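Local atomic coordinates of putative uncharacterized protein (Archaeoglobus fulgidus, PDB entry 4KPP), a protein that exchanges protons for calcium ions across the membrane, as an H+/Ca2+ antiporter of the sodium/calcium exchanger family. Residues Ile260-Phe265 with Ser272-Ala277. Numbering follows the deposited sequence.
Sequences IVAIYF and SASMNA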
ATOM      1  N   ILE A 260       0.066  -7.043   9.342  1.00 32.31           N
ATOM      2  CA  ILE A 260      -0.323  -8.142  10.221  1.00 33.52           C
ATOM      3  C   ILE A 260      -0.508  -9.458   9.459  1.00 32.04           C
ATOM      4  O   ILE A 260      -0.074 -10.516   9.916  1.00 31.27           O
ATOM      5  CB  ILE A 260      -1.610  -7.801  11.001  1.00 34.63           C
ATOM      6  CG1 ILE A 260      -1.348  -6.648  11.970  1.00 36.50           C
ATOM      7  CG2 ILE A 260      -2.124  -9.015  11.760  1.00 37.78           C
ATOM      8  CD1 ILE A 260      -2.592  -6.160  12.687  1.00 38.04           C
ATOM      9  N   VAL A 261      -1.146  -9.387   8.295  1.00 28.82           N
ATOM     10  CA  VAL A 261      -1.338 -10.573   7.467  1.00 31.42           C
ATOM     11  C   VAL A 261       0.006 -11.082   6.952  1.00 30.68           C
ATOM     12  O   VAL A 261       0.236 -12.290   6.868  1.00 26.59           O
ATOM     13  CB  VAL A 261      -2.311 -10.303   6.293  1.00 34.09           C
ATOM     14  CG1 VAL A 261      -2.302 -11.459   5.297  1.00 31.56           C
ATOM     15  CG2 VAL A 261      -3.721 -10.053   6.821  1.00 34.09           C
ATOM     16  N   ALA A 262       0.900 -10.154   6.626  1.00 32.23           N
ATOM     17  CA  ALA A 262       2.244 -10.514   6.189  1.00 32.22           C
ATOM     18  C   ALA A 262       3.011 -11.253   7.284  1.00 37.40           C
ATOM     19  O   ALA A 262       3.657 -12.262   7.014  1.00 41.25           O
ATOM     20  CB  ALA A 262       3.013  -9.282   5.740  1.00 29.83           C
ATOM     21  N   ILE A 263       2.934 -10.749   8.516  1.00 36.94           N
ATOM     22  CA  ILE A 263       3.604 -11.389   9.648  1.00 36.43           C
ATOM     23  C   ILE A 263       3.043 -12.786   9.903  1.00 38.47           C
ATOM     24  O   ILE A 263       3.789 -13.720  10.201  1.00 43.09           O
ATOM     25  CB  ILE A 263       3.472 -10.564  10.949  1.00 36.23           C
ATOM     26  CG1 ILE A 263       3.928  -9.120  10.733  1.00 35.70           C
ATOM     27  CG2 ILE A 263       4.255 -11.215  12.079  1.00 37.29           C
ATOM     28  CD1 ILE A 263       5.242  -8.990  10.016  1.00 37.07           C
ATOM     29  N   TYR A 264       1.726 -12.918   9.783  1.00 39.11           N
ATOM     30  CA  TYR A 264       1.051 -14.196   9.995  1.00 43.23           C
ATOM     31  C   TYR A 264       1.563 -15.259   9.029  1.00 42.27           C
ATOM     32  O   TYR A 264       1.830 -16.394   9.425  1.00 41.12           O
ATOM     33  CB  TYR A 264      -0.465 -14.029   9.845  1.00 48.83           C
ATOM     34  CG  TYR A 264      -1.237 -15.329   9.767  1.00 57.44           C
ATOM     35  CD1 TYR A 264      -1.579 -16.030  10.919  1.00 60.67           C
ATOM     36  CD2 TYR A 264      -1.636 -15.851   8.542  1.00 60.83           C
ATOM     37  CE1 TYR A 264      -2.287 -17.217  10.851  1.00 64.48           C
ATOM     38  CE2 TYR A 264      -2.345 -17.037   8.464  1.00 63.84           C
ATOM     39  CZ  TYR A 264      -2.668 -17.715   9.620  1.00 67.75           C
ATOM     40  OH  TYR A 264      -3.373 -18.896   9.544  1.00 73.99           O
ATOM     41  N   PHE A 265       1.699 -14.879   7.762  1.00 42.05           N
ATOM     42  CA  PHE A 265       2.166 -15.794   6.726  1.00 41.12           C
ATOM     43  C   PHE A 265       3.644 -16.143   6.878  1.00 40.02           C
ATOM     44  O   PHE A 265       4.080 -17.209   6.448  1.00 39.69           O
ATOM     45  CB  PHE A 265       1.896 -15.214   5.337  1.00 43.18           C
ATOM     46  CG  PHE A 265       0.518 -15.510   4.816  1.00 48.31           C
ATOM     47  CD1 PHE A 265      -0.105 -16.714   5.109  1.00 52.53           C
ATOM     48  CD2 PHE A 265      -0.158 -14.584   4.035  1.00 45.66           C
ATOM     49  CE1 PHE A 265      -1.376 -16.990   4.629  1.00 53.39           C
ATOM     50  CE2 PHE A 265      -1.427 -14.854   3.554  1.00 45.48           C
ATOM     51  CZ  PHE A 265      -2.037 -16.057   3.850  1.00 49.71           C
ATOM     52  N   SER A 272       8.020 -16.195   0.981  1.00 47.26           N
ATOM     53  CA  SER A 272       8.000 -15.778  -0.420  1.00 46.93           C
ATOM     54  C   SER A 272       6.697 -15.089  -0.811  1.00 41.96           C
ATOM     55  O   SER A 272       6.708 -13.974  -1.333  1.00 41.61           O
ATOM     56  CB  SER A 272       8.242 -16.977  -1.336  1.00 51.75           C
ATOM     57  OG  SER A 272       9.526 -17.527  -1.112  1.00 59.05           O
ATOM     58  N   ALA A 273       5.580 -15.764  -0.565  1.00 38.60           N
ATOM     59  CA  ALA A 273       4.269 -15.209  -0.872  1.00 37.16           C
ATOM     60  C   ALA A 273       4.016 -13.927  -0.081  1.00 38.49           C
ATOM     61  O   ALA A 273       3.391 -12.991  -0.581  1.00 34.39           O
ATOM     62  CB  ALA A 273       3.185 -16.232  -0.591  1.00 34.50           C
ATOM     63  N   SER A 274       4.510 -13.893   1.153  1.00 40.32           N
ATOM     64  CA  SER A 274       4.363 -12.723   2.007  1.00 39.54           C
ATOM     65  C   SER A 274       5.079 -11.515   1.405  1.00 37.72           C
ATOM     66  O   SER A 274       4.537 -10.412   1.376  1.00 36.79           O
ATOM     67  CB  SER A 274       4.898 -13.019   3.407  1.00 43.67           C
ATOM     68  OG  SER A 274       4.652 -11.936   4.285  1.00 47.11           O
ATOM     69  N   MET A 275       6.297 -11.732   0.917  1.00 37.70           N
ATOM     70  CA  MET A 275       7.064 -10.663   0.284  1.00 38.14           C
ATOM     71  C   MET A 275       6.512 -10.301  -1.093  1.00 34.82           C
ATOM     72  O   MET A 275       6.595  -9.149  -1.511  1.00 35.85           O
ATOM     73  CB  MET A 275       8.544 -11.039   0.170  1.00 40.35           C
ATOM     74  CG  MET A 275       9.270 -11.188   1.500  1.00 41.17           C
ATOM     75  SD  MET A 275       9.143  -9.738   2.567  1.00 63.19           S
ATOM     76  CE  MET A 275       9.697  -8.435   1.473  1.00 32.94           C
ATOM     77  N   ASN A 276       5.963 -11.286  -1.797  1.00 33.27           N
ATOM     78  CA  ASN A 276       5.317 -11.034  -3.084  1.00 31.47           C
ATOM     79  C   ASN A 276       4.213  -9.994  -2.954  1.00 29.04           C
ATOM     80  O   ASN A 276       4.046  -9.142  -3.825  1.00 29.16           O
ATOM     81  CB  ASN A 276       4.730 -12.321  -3.668  1.00 30.46           C
ATOM     82  CG  ASN A 276       5.780 -13.215  -4.290  1.00 36.55           C
ATOM     83  OD1 ASN A 276       6.825 -12.747  -4.735  1.00 38.04           O
ATOM     84  ND2 ASN A 276       5.503 -14.515  -4.329  1.00 38.71           N
ATOM     85  N   ALA A 277       3.466 -10.075  -1.858  1.00 27.97           N
ATOM     86  CA  ALA A 277       2.339  -9.187  -1.619  1.00 26.65           C
ATOM     87  C   ALA A 277       2.810  -7.783  -1.268  1.00 29.65           C
ATOM     88  O   ALA A 277       2.263  -6.796  -1.764  1.00 31.00           O
ATOM     89  CB  ALA A 277       1.447  -9.749  -0.511  1.00 22.06           C
TER
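In Ser-274, chi1 of -175° swings the hydroxyl away from its own backbone N and across to Ala-262 on the facing helix. There OG donates a hydrogen bond to Ala-262 O at 2.9 Å. The bond meets the carbonyl from the side, at a C=O...OG angle of 107°, and OG stands 31° out of the carbonyl plane. Ser-274 OG also touches the methyl group of Ala-262, 3.4 Å from Ala-262 CB. Small side chains allow this closeness: the CA atoms of Ala-262 and Ser-274 are 5.2 Å apart. Both residues are buried, and the bond gives the serine hydroxyl a polar partner there. One turn on, Phe-265 adds a looser touch, its CB 4.2 Å from Ser-274 CB. Its CB points toward the other helix, but the ring turns away. Ala-262 and Met-275 both rest on Val-119 of helix 96-127, which packs against the two helices. Asn-276 ND2 is hydrogen-bonded to Asp-135. The arrangement is a tight helical hairpin, in which helices 242-267 and 271-285 follow each other through a short turn and meet by small residues and a serine-to-carbonyl bond, within the second sodium/calcium exchanger family region.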